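Local coordinates for uncharacterized lipoprotein YjhA (Bacillus subtilis, PDB 3CFU) that is of unknown function but is probably anchored to the cell membrane as a lipoprotein, with the piece described here forming its DUF4352 domain, at residues 15-20 with 146-151; 50-55 with 105-110; 70-75 with 118-123; 8-13 with 124-129; 28-33 with 79-84. One frame throughout, in Å; residues are numbered along the deposited sequence.

In the fold
The five contacts build a compact beta domain. Along the chain the segments of contact 4 (8-13 with 124-129) and contact 1 (15-20 with 146-151) alternate, and contacts 2, 3 and 5 are nested inside contact 1. Contact 2 joins strands 47-57 and 103-112 of the four-stranded antiparallel sheet. Contact 3 joins strands 70-73 and 121-124 of the three-stranded one. Contact 1 packs these two sheets face to face, with its centre about 9 Å from the centres of both contacts 2 and 3. Contacts 4 and 5 lie on opposite sides of the chain's centre, about 22 Å apart between centres. The layout is consistent with a beta sandwich.

Contact 1: 15-20 with 146-151; sequences FTVNKV and YLVKLD
Val17 and Val148 both set CG1 anti to the backbone N, with chi1 at -179° and -163°. In each residue CG2 then lies beside the backbone N, anti to the carbonyl carbon. The two side chains reach toward each other tip to tip. Val17 CG2 does most of the touching and meets Val148 CG2 at 3.7 Å. It also meets Val148 CG1 at 3.7 Å, so one methyl faces the fork of the other valine. Phe15 adds a ring beside this pair. Val148 CG2 lies at the edge of that ring, near its plane, 4.3 Å from Phe15 CE2. Farther along, Val20 and Leu150 cross at about a right angle. Their contact runs from Val20 CG2 to Leu150 CD2, at 4.2 Å. The same Leu150 methyl is 4.4 Å from Val17 CG1, and so reaches two residues of strand 13-23.

No hydrogen bond links the two segments. They belong to different sheets, which meet here through their side chains, as in a beta sandwich. Val17 also touches Ile51 in its own sheet and Leu122 in the facing one, while Phe15 stacks on Tyr124. The contact is thus wholly apolar. Its cohesion should come from shape fit and the exclusion of water, with no directional bond across it to fix the spacing of the sheets.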
# COMPACT_ATOMS: atom_id res chain seq x y z
N PHE A 15 -9.57 4.32 4.12
CA PHE A 15 -8.59 3.83 3.17
C PHE A 15 -9.21 3.29 1.89
O PHE A 15 -10.27 2.67 1.91
CB PHE A 15 -7.78 2.71 3.82
CG PHE A 15 -6.81 2.06 2.90
CD1 PHE A 15 -5.60 2.67 2.61
CD2 PHE A 15 -7.11 0.85 2.29
CE1 PHE A 15 -4.71 2.09 1.73
CE2 PHE A 15 -6.23 0.26 1.41
CZ PHE A 15 -5.02 0.89 1.13
N THR A 16 -8.52 3.50 0.77
CA THR A 16 -9.06 3.00 -0.47
C THR A 16 -8.00 2.63 -1.50
O THR A 16 -6.96 3.27 -1.60
CB THR A 16 -10.05 4.03 -1.11
OG1 THR A 16 -10.31 3.69 -2.47
CG2 THR A 16 -9.49 5.42 -1.05
N VAL A 17 -8.27 1.55 -2.23
CA VAL A 17 -7.39 1.12 -3.30
C VAL A 17 -8.10 1.68 -4.54
O VAL A 17 -9.21 1.26 -4.87
CB VAL A 17 -7.29 -0.42 -3.41
CG1 VAL A 17 -6.34 -0.78 -4.55
CG2 VAL A 17 -6.79 -1.01 -2.10
N ASN A 18 -7.48 2.65 -5.20
CA ASN A 18 -8.07 3.29 -6.38
C ASN A 18 -8.07 2.40 -7.62
O ASN A 18 -9.11 1.87 -8.00
CB ASN A 18 -7.34 4.60 -6.66
CG ASN A 18 -7.46 5.59 -5.52
OD1 ASN A 18 -6.57 6.41 -5.29
ND2 ASN A 18 -8.57 5.51 -4.79
N LYS A 19 -6.91 2.25 -8.25
CA LYS A 19 -6.81 1.41 -9.44
C LYS A 19 -5.58 0.53 -9.42
O LYS A 19 -4.68 0.70 -8.59
CB LYS A 19 -6.72 2.26 -10.72
CG LYS A 19 -7.21 3.68 -10.60
CD LYS A 19 -6.06 4.66 -10.57
CE LYS A 19 -5.38 4.78 -11.93
NZ LYS A 19 -4.20 5.68 -11.85
N VAL A 20 -5.55 -0.42 -10.35
CA VAL A 20 -4.39 -1.28 -10.51
C VAL A 20 -3.98 -1.26 -11.98
O VAL A 20 -4.63 -1.87 -12.83
CB VAL A 20 -4.64 -2.75 -10.12
CG1 VAL A 20 -3.35 -3.55 -10.33
CG2 VAL A 20 -5.06 -2.85 -8.66
N TYR A 146 -6.39 -5.41 6.99
CA TYR A 146 -7.56 -5.18 6.14
C TYR A 146 -7.19 -5.66 4.76
O TYR A 146 -6.23 -5.15 4.17
CB TYR A 146 -7.94 -3.70 6.09
CG TYR A 146 -8.47 -3.17 7.40
CD1 TYR A 146 -7.61 -2.72 8.40
CD2 TYR A 146 -9.85 -3.17 7.66
CE1 TYR A 146 -8.11 -2.27 9.61
CE2 TYR A 146 -10.36 -2.74 8.86
CZ TYR A 146 -9.49 -2.29 9.84
OH TYR A 146 -10.00 -1.84 11.03
N LEU A 147 -7.93 -6.62 4.24
CA LEU A 147 -7.63 -7.16 2.94
C LEU A 147 -8.48 -6.61 1.81
O LEU A 147 -9.68 -6.44 1.96
CB LEU A 147 -7.77 -8.69 2.95
CG LEU A 147 -7.03 -9.50 4.02
CD1 LEU A 147 -6.76 -10.91 3.52
CD2 LEU A 147 -5.72 -8.83 4.36
N VAL A 148 -7.83 -6.31 0.69
CA VAL A 148 -8.52 -5.82 -0.49
C VAL A 148 -8.13 -6.76 -1.62
O VAL A 148 -6.97 -6.80 -2.03
CB VAL A 148 -8.10 -4.40 -0.90
CG1 VAL A 148 -9.14 -3.82 -1.84
CG2 VAL A 148 -7.93 -3.51 0.32
N LYS A 149 -9.09 -7.54 -2.10
CA LYS A 149 -8.84 -8.49 -3.17
C LYS A 149 -8.73 -7.70 -4.47
O LYS A 149 -9.52 -6.79 -4.72
CB LYS A 149 -9.99 -9.49 -3.27
CG LYS A 149 -9.64 -10.78 -3.99
CD LYS A 149 -8.99 -11.78 -3.06
CE LYS A 149 -8.92 -13.16 -3.72
NZ LYS A 149 -8.26 -14.16 -2.84
N LEU A 150 -7.75 -8.04 -5.29
CA LEU A 150 -7.54 -7.32 -6.54
C LEU A 150 -8.14 -8.00 -7.77
O LEU A 150 -7.42 -8.67 -8.53
CB LEU A 150 -6.04 -7.07 -6.74
CG LEU A 150 -5.24 -6.53 -5.54
CD1 LEU A 150 -3.75 -6.57 -5.86
CD2 LEU A 150 -5.66 -5.10 -5.19
N ASP A 151 -9.45 -7.85 -7.96
CA ASP A 151 -10.14 -8.40 -9.13
C ASP A 151 -11.48 -7.72 -9.38
O ASP A 151 -11.67 -7.19 -10.51
CB ASP A 151 -10.32 -9.94 -9.05
CG ASP A 151 -10.73 -10.42 -7.67
OD1 ASP A 151 -11.45 -9.70 -6.95
OD2 ASP A 151 -10.35 -11.56 -7.32

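Contact 2: 50-55 with 105-110; sequences IIEVTM and TGVLSY
Ile51 pairs with Leu108, and Val53 with Gly106, through backbone hydrogen bonds in an antiparallel ladder. Leu108 N reaches Ile51 O at 2.7 Å, and Val53 N reaches Gly106 O at 2.8 Å. The return bonds are Ile51 N to Leu108 O and Gly106 N to Val53 O. Weaker CA-H...O contacts fill in between, such as Val107 CA to Ile51 O at 3.0 Å.

Apolar contacts occur on both faces. Val53 CG1 lies 4.3 Å from Leu108 CD2 on the face that also carries Ile51. On the other face Ile50 CG2 lies beside Val107 CG1 at 4.1 Å, the two side chains pointing the same way.

Polar groups sit on this second face. Thr54 OG1 and Thr105 OG1 are hydrogen-bonded at 2.9 Å. Glu52 has CG anti to the backbone N (chi1 -178°), and Glu52 CG rests on Thr105 CG2 at 3.6 Å. Glu52 OE2 forms a salt bridge with Arg91.

The pairing therefore gives one oily face for the core and one mixed face, where the Glu52 charge is probably balanced by Arg91.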
# COMPACT_ATOMS: atom_id res chain seq x y z
N ILE A 50 0.78 -1.73 -10.31
CA ILE A 50 0.94 -0.35 -9.85
C ILE A 50 -0.35 -0.00 -9.14
O ILE A 50 -1.28 0.53 -9.75
CB ILE A 50 1.13 0.66 -10.99
CG1 ILE A 50 2.40 0.34 -11.78
CG2 ILE A 50 1.21 2.07 -10.41
CD1 ILE A 50 2.28 -0.90 -12.63
N ILE A 51 -0.41 -0.31 -7.85
CA ILE A 51 -1.60 -0.03 -7.06
C ILE A 51 -1.57 1.38 -6.51
O ILE A 51 -0.59 1.78 -5.87
CB ILE A 51 -1.73 -1.03 -5.88
CG1 ILE A 51 -1.81 -2.46 -6.43
CG2 ILE A 51 -2.97 -0.72 -5.07
CD1 ILE A 51 -1.59 -3.54 -5.39
N GLU A 52 -2.62 2.14 -6.79
CA GLU A 52 -2.74 3.50 -6.28
C GLU A 52 -3.71 3.41 -5.12
O GLU A 52 -4.79 2.82 -5.26
CB GLU A 52 -3.29 4.45 -7.35
CG GLU A 52 -3.37 5.89 -6.86
CD GLU A 52 -4.01 6.82 -7.88
OE1 GLU A 52 -5.23 6.70 -8.12
OE2 GLU A 52 -3.28 7.66 -8.44
N VAL A 53 -3.33 3.98 -3.98
CA VAL A 53 -4.16 3.96 -2.79
C VAL A 53 -4.28 5.36 -2.19
O VAL A 53 -3.49 6.26 -2.51
CB VAL A 53 -3.58 2.98 -1.70
CG1 VAL A 53 -3.44 1.58 -2.28
CG2 VAL A 53 -2.23 3.46 -1.21
N THR A 54 -5.27 5.55 -1.32
CA THR A 54 -5.50 6.83 -0.67
C THR A 54 -5.75 6.62 0.81
O THR A 54 -6.48 5.71 1.19
CB THR A 54 -6.73 7.57 -1.26
OG1 THR A 54 -6.44 8.00 -2.59
CG2 THR A 54 -7.09 8.79 -0.40
N MSE A 55 -5.14 7.47 1.62
CA MSE A 55 -5.30 7.43 3.07
C MSE A 55 -5.88 8.76 3.53
O MSE A 55 -5.36 9.83 3.19
CB MSE A 55 -3.95 7.23 3.78
CG MSE A 55 -3.42 5.82 3.73
SE MSE A 55 -1.69 5.59 4.58
CE MSE A 55 -2.15 5.96 6.42
N THR A 105 -2.40 10.45 -1.54
CA THR A 105 -2.57 9.41 -2.54
C THR A 105 -1.20 9.04 -3.10
O THR A 105 -0.38 9.91 -3.37
CB THR A 105 -3.52 9.87 -3.69
OG1 THR A 105 -4.76 10.32 -3.13
CG2 THR A 105 -3.82 8.71 -4.64
N GLY A 106 -0.96 7.74 -3.24
CA GLY A 106 0.32 7.26 -3.73
C GLY A 106 0.25 5.86 -4.30
O GLY A 106 -0.81 5.22 -4.30
N VAL A 107 1.38 5.35 -4.78
CA VAL A 107 1.39 4.04 -5.39
C VAL A 107 2.32 3.01 -4.74
O VAL A 107 3.33 3.36 -4.14
CB VAL A 107 1.73 4.16 -6.91
CG1 VAL A 107 0.64 4.99 -7.63
CG2 VAL A 107 3.09 4.84 -7.10
N LEU A 108 1.92 1.74 -4.84
CA LEU A 108 2.67 0.59 -4.34
C LEU A 108 2.94 -0.22 -5.60
O LEU A 108 2.12 -0.21 -6.52
CB LEU A 108 1.83 -0.25 -3.37
CG LEU A 108 1.69 0.09 -1.89
CD1 LEU A 108 1.96 1.56 -1.65
CD2 LEU A 108 0.29 -0.29 -1.42
N SER A 109 4.06 -0.92 -5.66
CA SER A 109 4.38 -1.70 -6.85
C SER A 109 4.97 -3.07 -6.54
O SER A 109 5.75 -3.23 -5.60
CB SER A 109 5.33 -0.91 -7.75
OG SER A 109 5.17 -1.28 -9.12
N TYR A 110 4.60 -4.06 -7.35
CA TYR A 110 5.07 -5.43 -7.18
C TYR A 110 5.19 -6.15 -8.51
O TYR A 110 4.48 -5.84 -9.47
CB TYR A 110 4.07 -6.20 -6.32
CG TYR A 110 3.73 -5.54 -5.01
CD1 TYR A 110 4.45 -5.83 -3.85
CD2 TYR A 110 2.69 -4.62 -4.93
CE1 TYR A 110 4.14 -5.22 -2.64
CE2 TYR A 110 2.37 -3.99 -3.72
CZ TYR A 110 3.10 -4.30 -2.59
OH TYR A 110 2.82 -3.67 -1.40

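Contact 3: 70-75 with 118-123; sequences FDLRDK and KHYTLV
Arg73 lays its side chain across Val123. The chain is extended from CG to NE, with CD anti to CA (chi2 173°). The guanidinium lies over the valine. Val123 CG2 lies 3.3 Å above the Arg73 guanidinium plane, offset toward the rim, and 3.4 Å from Arg73 NH1. Arg73 NE also makes a long, weak salt bridge to Asp71 OD2, at 3.4 Å. The stronger partner of that oxygen is Ser79 OG, by a hydrogen bond. An alanine in place of Arg73 would probably leave Val123 CG2 without its flat cover and Asp71 without this neighbouring charge.

On the other face of the sheet Leu72 has CG anti to the backbone N (chi1 -160°). It crosses Tyr120 at about a right angle, with Leu72 CD2 3.7 Å from Tyr120 CD1. The other methyl, Leu72 CD1, meets Leu122 CD1 at 4.0 Å. Asp74 lies alongside Tyr120, pointing the same way, with carboxylate and ring planes 81° apart. Asp74 OD1 is 3.0 Å from Tyr120 CE1.

Backbone bonds hold the strands together: Val123 N to Asp71 O at 2.7 Å and Arg73 N to Thr121 O at 3.1 Å. Their two return bonds are weak. Leu72 and Leu122 face strand 47-57. The edge strand 70-73 pairs antiparallel with the central strand 121-124 of the three-stranded sheet, in what looks like a beta sandwich.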
# COMPACT_ATOMS: atom_id res chain seq x y z
N PHE A 70 2.09 -1.72 4.42
CA PHE A 70 1.50 -2.42 3.29
C PHE A 70 2.15 -3.74 2.93
O PHE A 70 3.34 -3.95 3.16
CB PHE A 70 1.53 -1.50 2.07
CG PHE A 70 0.72 -0.27 2.24
CD1 PHE A 70 1.30 0.91 2.69
CD2 PHE A 70 -0.65 -0.30 2.02
CE1 PHE A 70 0.54 2.05 2.91
CE2 PHE A 70 -1.43 0.84 2.24
CZ PHE A 70 -0.83 2.01 2.69
N ASP A 71 1.36 -4.63 2.35
CA ASP A 71 1.87 -5.94 1.97
C ASP A 71 0.94 -6.60 0.96
O ASP A 71 -0.28 -6.44 1.03
CB ASP A 71 2.03 -6.81 3.21
CG ASP A 71 2.68 -8.14 2.91
OD1 ASP A 71 3.48 -8.20 1.96
OD2 ASP A 71 2.41 -9.12 3.64
N LEU A 72 1.53 -7.33 0.02
CA LEU A 72 0.78 -8.04 -1.01
C LEU A 72 0.97 -9.54 -0.77
O LEU A 72 2.10 -10.02 -0.63
CB LEU A 72 1.29 -7.68 -2.40
CG LEU A 72 0.37 -7.95 -3.59
CD1 LEU A 72 -0.79 -6.94 -3.58
CD2 LEU A 72 1.16 -7.84 -4.88
N ARG A 73 -0.13 -10.27 -0.71
CA ARG A 73 -0.07 -11.71 -0.48
C ARG A 73 -0.60 -12.53 -1.67
O ARG A 73 -1.39 -12.04 -2.47
CB ARG A 73 -0.84 -12.04 0.81
CG ARG A 73 -0.19 -11.44 2.06
CD ARG A 73 -1.03 -11.61 3.32
NE ARG A 73 -0.45 -10.86 4.44
CZ ARG A 73 -1.12 -10.48 5.53
NH1 ARG A 73 -2.40 -10.79 5.65
NH2 ARG A 73 -0.51 -9.77 6.47
N ASP A 74 -0.13 -13.77 -1.77
CA ASP A 74 -0.52 -14.72 -2.83
C ASP A 74 -1.79 -15.46 -2.43
O ASP A 74 -2.41 -15.17 -1.41
CB ASP A 74 0.54 -15.81 -3.02
CG ASP A 74 1.82 -15.31 -3.65
OD1 ASP A 74 1.74 -14.34 -4.43
OD2 ASP A 74 2.89 -15.90 -3.38
N LYS A 75 -2.15 -16.44 -3.25
CA LYS A 75 -3.30 -17.29 -2.95
C LYS A 75 -2.76 -18.15 -1.80
O LYS A 75 -3.52 -18.58 -0.93
CB LYS A 75 -3.66 -18.17 -4.15
CG LYS A 75 -4.97 -18.97 -4.00
CD LYS A 75 -4.80 -20.21 -3.13
CE LYS A 75 -5.97 -21.18 -3.33
NZ LYS A 75 -5.76 -22.46 -2.60
N LYS A 118 -5.58 -11.46 -10.31
CA LYS A 118 -6.72 -11.83 -9.50
C LYS A 118 -6.42 -12.68 -8.28
O LYS A 118 -7.26 -12.81 -7.39
CB LYS A 118 -7.76 -12.50 -10.36
N HIS A 119 -5.22 -13.26 -8.22
CA HIS A 119 -4.85 -14.10 -7.09
C HIS A 119 -4.20 -13.30 -5.97
O HIS A 119 -3.69 -13.87 -5.00
CB HIS A 119 -3.88 -15.19 -7.57
CG HIS A 119 -4.47 -16.11 -8.59
ND1 HIS A 119 -3.70 -16.81 -9.50
CD2 HIS A 119 -5.76 -16.46 -8.84
CE1 HIS A 119 -4.49 -17.54 -10.27
NE2 HIS A 119 -5.74 -17.34 -9.89
N TYR A 120 -4.23 -11.98 -6.08
CA TYR A 120 -3.59 -11.12 -5.09
C TYR A 120 -4.47 -10.23 -4.21
O TYR A 120 -5.44 -9.62 -4.67
CB TYR A 120 -2.53 -10.28 -5.80
CG TYR A 120 -1.38 -11.10 -6.32
CD1 TYR A 120 -0.19 -11.20 -5.61
CD2 TYR A 120 -1.49 -11.80 -7.53
CE1 TYR A 120 0.87 -11.99 -6.07
CE2 TYR A 120 -0.44 -12.59 -8.00
CZ TYR A 120 0.73 -12.67 -7.27
OH TYR A 120 1.78 -13.43 -7.74
N THR A 121 -4.08 -10.14 -2.95
CA THR A 121 -4.79 -9.34 -1.98
C THR A 121 -3.85 -8.31 -1.38
O THR A 121 -2.74 -8.63 -0.97
CB THR A 121 -5.32 -10.23 -0.84
OG1 THR A 121 -6.00 -11.36 -1.39
CG2 THR A 121 -6.29 -9.44 0.05
N LEU A 122 -4.28 -7.05 -1.36
CA LEU A 122 -3.46 -6.02 -0.76
C LEU A 122 -3.87 -6.02 0.70
O LEU A 122 -5.06 -6.19 1.02
CB LEU A 122 -3.71 -4.65 -1.39
CG LEU A 122 -2.80 -3.57 -0.77
CD1 LEU A 122 -1.37 -3.82 -1.20
CD2 LEU A 122 -3.25 -2.18 -1.19
N VAL A 123 -2.89 -5.87 1.58
CA VAL A 123 -3.13 -5.85 3.01
C VAL A 123 -2.77 -4.48 3.54
O VAL A 123 -1.75 -3.89 3.16
CB VAL A 123 -2.26 -6.89 3.75
CG1 VAL A 123 -2.47 -6.76 5.25
CG2 VAL A 123 -2.59 -8.32 3.26

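Contact 4: 8-13 with 124-129; sequences FKAGHT and YNPFLA
The Tyr124 ring meets Ala10 and Thr13 with its edge. Ala10 CB lies near the ring plane, 3.7 Å from Tyr124 CE2, and Thr13 OG1 lies in the plane. Over the centre of one face sits Pro126 N, 4.0 Å above it. The ring also meets the Phe70 ring.

Thr13 and Tyr124 approach tip to tip. Tyr124 OH donates to Thr13 OG1 at 3.0 Å, and Thr13 OG1 donates in turn to Ala10 O at 2.7 Å. The chi1 of 65° puts Thr13 OG1 between the backbone N and the carbonyl carbon. Ala10 O also accepts from Thr13 N, so two donors grip it.

Ala10 to Thr13 form a type II' beta turn, the tight link of a beta hairpin between strands 7-10 and 13-23. Gly11 has a positive phi, which favours glycine. A CB there would also clash with Pro126 CB. The proline packs against the turn, with Pro126 CB 3.4 Å from Ala10 O.

Pro126 opens the short helix 126-129, and Asn125 is its N-cap. Asn125 OD1 accepts from Leu128 N at 3.1 Å and, weakly, from Phe127 N. Asn125 ND2 is held by Asp143 and Asp145.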
# COMPACT_ATOMS: atom_id res chain seq x y z
N PHE A 8 -13.28 2.48 2.98
CA PHE A 8 -13.76 1.92 4.24
C PHE A 8 -12.97 2.46 5.43
O PHE A 8 -11.87 2.95 5.27
CB PHE A 8 -13.71 0.37 4.21
CG PHE A 8 -12.34 -0.20 3.90
CD1 PHE A 8 -11.89 -0.29 2.59
CD2 PHE A 8 -11.52 -0.64 4.92
CE1 PHE A 8 -10.62 -0.81 2.30
CE2 PHE A 8 -10.26 -1.17 4.65
CZ PHE A 8 -9.81 -1.25 3.34
N LYS A 9 -13.55 2.38 6.63
CA LYS A 9 -12.87 2.84 7.84
C LYS A 9 -11.90 1.78 8.36
O LYS A 9 -12.27 0.62 8.56
CB LYS A 9 -13.89 3.17 8.94
CG LYS A 9 -13.31 3.90 10.15
CD LYS A 9 -14.40 4.18 11.17
CE LYS A 9 -13.83 4.37 12.56
NZ LYS A 9 -12.96 3.21 12.92
N ALA A 10 -10.65 2.19 8.57
CA ALA A 10 -9.61 1.29 9.06
C ALA A 10 -8.75 2.08 10.06
O ALA A 10 -7.88 2.86 9.67
CB ALA A 10 -8.77 0.80 7.89
N GLY A 11 -9.02 1.87 11.34
CA GLY A 11 -8.30 2.60 12.36
C GLY A 11 -8.76 4.05 12.36
O GLY A 11 -9.96 4.33 12.33
N HIS A 12 -7.79 4.96 12.38
CA HIS A 12 -8.05 6.40 12.36
C HIS A 12 -7.97 6.98 10.96
O HIS A 12 -7.78 8.18 10.78
CB HIS A 12 -7.06 7.12 13.28
CG HIS A 12 -7.29 6.85 14.73
ND1 HIS A 12 -8.32 7.42 15.44
CD2 HIS A 12 -6.64 6.02 15.59
CE1 HIS A 12 -8.31 6.95 16.68
NE2 HIS A 12 -7.30 6.10 16.79
N THR A 13 -8.14 6.11 9.97
CA THR A 13 -8.08 6.53 8.57
C THR A 13 -9.23 5.93 7.76
O THR A 13 -9.86 4.97 8.20
CB THR A 13 -6.79 6.02 7.87
OG1 THR A 13 -6.81 4.59 7.82
CG2 THR A 13 -5.54 6.46 8.62
N TYR A 124 -3.61 -3.96 4.43
CA TYR A 124 -3.37 -2.66 5.01
C TYR A 124 -3.58 -2.73 6.51
O TYR A 124 -4.65 -3.12 6.96
CB TYR A 124 -4.33 -1.63 4.40
CG TYR A 124 -4.32 -0.29 5.09
CD1 TYR A 124 -3.15 0.45 5.19
CD2 TYR A 124 -5.48 0.24 5.65
CE1 TYR A 124 -3.11 1.68 5.84
CE2 TYR A 124 -5.46 1.48 6.30
CZ TYR A 124 -4.27 2.19 6.39
OH TYR A 124 -4.21 3.41 7.01
N ASN A 125 -2.55 -2.39 7.28
CA ASN A 125 -2.65 -2.38 8.73
C ASN A 125 -2.39 -0.92 9.15
O ASN A 125 -1.26 -0.43 9.08
CB ASN A 125 -1.62 -3.31 9.39
CG ASN A 125 -1.87 -3.48 10.89
OD1 ASN A 125 -1.95 -2.50 11.64
ND2 ASN A 125 -1.99 -4.73 11.33
N PRO A 126 -3.45 -0.21 9.57
CA PRO A 126 -3.34 1.20 9.99
C PRO A 126 -2.40 1.46 11.16
O PRO A 126 -1.78 2.52 11.24
CB PRO A 126 -4.79 1.62 10.24
CG PRO A 126 -5.49 0.33 10.58
CD PRO A 126 -4.83 -0.71 9.69
N PHE A 127 -2.29 0.51 12.07
CA PHE A 127 -1.38 0.68 13.20
C PHE A 127 0.06 0.64 12.64
O PHE A 127 0.89 1.46 12.98
CB PHE A 127 -1.59 -0.42 14.24
CG PHE A 127 -0.69 -0.32 15.43
CD1 PHE A 127 -0.80 0.74 16.31
CD2 PHE A 127 0.28 -1.29 15.67
CE1 PHE A 127 0.04 0.84 17.42
CE2 PHE A 127 1.13 -1.20 16.78
CZ PHE A 127 1.00 -0.14 17.65
N LEU A 128 0.33 -0.33 11.76
CA LEU A 128 1.65 -0.46 11.14
C LEU A 128 1.95 0.73 10.23
O LEU A 128 3.08 1.21 10.20
CB LEU A 128 1.72 -1.76 10.32
CG LEU A 128 2.37 -3.03 10.88
CD1 LEU A 128 3.90 -2.94 10.79
CD2 LEU A 128 1.93 -3.24 12.33
N ALA A 129 0.94 1.19 9.48
CA ALA A 129 1.08 2.30 8.54
C ALA A 129 1.36 3.63 9.20
O ALA A 129 1.89 4.54 8.57
CB ALA A 129 -0.18 2.45 7.69

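Contact 5: 28-33 with 79-84; sequences YMNVGG and SVRPVF
Phe84 turns one ring face to Met29, a selenomethionine. Met29 CB lies 3.6 Å above the Phe84 ring plane, offset toward the rim, in a CH-pi contact. The Met29 side chain then bends at chi3 (-65°), and Met29 CE comes to 3.4 Å from Phe84 CE2. Met29 SE sits obliquely, 4.3 Å from the centroid of the Phe84 ring, a Met-aromatic contact. Asn30 O lies in the ring plane at the edge, 3.6 Å from Phe84 CE1. Val31 CG2 approaches the ring obliquely and is 3.3 Å from Phe84 CD1. An alanine in place of Phe84 would probably open a gap beside Val31 and leave the Met29 side chain free to turn.

Tyr28 leans across Val83, with Tyr28 CD2 3.4 Å from Val83 CG2. Val31 CB rests on Pro82 CG at 3.9 Å. Among the backbone bonds, Val31 N to Pro82 O is 2.9 Å, its donor well above the carbonyl plane. Phe84 N also bonds to Met29 O. Val31 is the centre of an inverse gamma turn.

Strands 29-30 and 83-84 form a small two-stranded sheet beside the four-stranded sheet. Val83 is hydrogen-bonded through its backbone to Ser109 of strand 103-112. Tyr28 packs on Val111 of that strand and on Arg48 of strand 47-57.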
# COMPACT_ATOMS: atom_id res chain seq x y z
N TYR A 28 12.65 -1.88 -12.91
CA TYR A 28 12.01 -1.69 -11.62
C TYR A 28 13.06 -1.94 -10.53
O TYR A 28 14.16 -2.43 -10.80
CB TYR A 28 10.82 -2.63 -11.45
CG TYR A 28 11.21 -4.06 -11.30
CD1 TYR A 28 11.26 -4.91 -12.40
CD2 TYR A 28 11.57 -4.56 -10.05
CE1 TYR A 28 11.67 -6.22 -12.26
CE2 TYR A 28 11.99 -5.87 -9.90
CZ TYR A 28 12.03 -6.70 -11.01
OH TYR A 28 12.45 -8.00 -10.85
N MSE A 29 12.70 -1.64 -9.29
CA MSE A 29 13.63 -1.75 -8.17
C MSE A 29 12.98 -2.19 -6.87
O MSE A 29 11.85 -1.78 -6.57
CB MSE A 29 14.24 -0.38 -7.92
CG MSE A 29 15.65 -0.16 -8.36
SE MSE A 29 16.12 1.63 -7.83
CE MSE A 29 14.90 2.62 -8.97
N ASN A 30 13.70 -2.98 -6.09
CA ASN A 30 13.16 -3.42 -4.81
C ASN A 30 13.20 -2.28 -3.79
O ASN A 30 14.21 -1.59 -3.65
CB ASN A 30 13.94 -4.64 -4.31
CG ASN A 30 13.46 -5.93 -4.95
OD1 ASN A 30 13.36 -6.03 -6.17
ND2 ASN A 30 13.14 -6.92 -4.12
N VAL A 31 12.07 -2.08 -3.12
CA VAL A 31 11.95 -1.02 -2.12
C VAL A 31 12.56 -1.39 -0.78
O VAL A 31 11.88 -1.36 0.25
CB VAL A 31 10.46 -0.61 -1.88
CG1 VAL A 31 10.40 0.54 -0.85
CG2 VAL A 31 9.83 -0.16 -3.18
N GLY A 32 13.84 -1.75 -0.80
CA GLY A 32 14.53 -2.07 0.43
C GLY A 32 15.16 -3.42 0.66
O GLY A 32 14.60 -4.45 0.28
N GLY A 33 16.35 -3.41 1.27
CA GLY A 33 17.09 -4.61 1.61
C GLY A 33 17.69 -5.44 0.49
O GLY A 33 17.48 -6.65 0.44
N SER A 79 3.95 -13.00 1.20
CA SER A 79 4.30 -11.64 0.85
C SER A 79 5.10 -11.52 -0.44
O SER A 79 5.90 -12.38 -0.77
CB SER A 79 5.09 -10.99 1.99
OG SER A 79 4.40 -11.09 3.22
N VAL A 80 4.85 -10.43 -1.16
CA VAL A 80 5.56 -10.15 -2.40
C VAL A 80 6.33 -8.85 -2.16
O VAL A 80 5.74 -7.83 -1.84
CB VAL A 80 4.60 -9.96 -3.59
CG1 VAL A 80 5.40 -9.65 -4.86
CG2 VAL A 80 3.74 -11.20 -3.78
N ARG A 81 7.65 -8.92 -2.29
CA ARG A 81 8.52 -7.76 -2.09
C ARG A 81 8.00 -6.50 -2.79
O ARG A 81 7.57 -6.55 -3.93
CB ARG A 81 9.93 -8.05 -2.61
CG ARG A 81 10.72 -9.16 -1.87
CD ARG A 81 10.23 -10.57 -2.21
NE ARG A 81 9.89 -10.69 -3.63
CZ ARG A 81 8.89 -11.42 -4.10
NH1 ARG A 81 8.65 -11.47 -5.40
NH2 ARG A 81 8.12 -12.12 -3.26
N PRO A 82 8.04 -5.34 -2.10
CA PRO A 82 7.56 -4.10 -2.73
C PRO A 82 8.60 -3.59 -3.73
O PRO A 82 9.80 -3.80 -3.56
CB PRO A 82 7.37 -3.16 -1.54
CG PRO A 82 8.42 -3.62 -0.59
CD PRO A 82 8.34 -5.12 -0.68
N VAL A 83 8.14 -2.90 -4.76
CA VAL A 83 9.04 -2.39 -5.80
C VAL A 83 8.67 -0.96 -6.16
O VAL A 83 7.63 -0.46 -5.76
CB VAL A 83 8.89 -3.28 -7.09
CG1 VAL A 83 9.08 -2.44 -8.35
CG2 VAL A 83 9.88 -4.44 -7.07
N PHE A 84 9.56 -0.28 -6.89
CA PHE A 84 9.25 1.06 -7.38
C PHE A 84 9.90 1.34 -8.73
O PHE A 84 11.02 0.90 -9.00
CB PHE A 84 9.61 2.17 -6.38
CG PHE A 84 11.08 2.32 -6.12
CD1 PHE A 84 11.76 1.37 -5.38
CD2 PHE A 84 11.76 3.46 -6.55
CE1 PHE A 84 13.10 1.53 -5.06
CE2 PHE A 84 13.11 3.63 -6.24
CZ PHE A 84 13.78 2.67 -5.49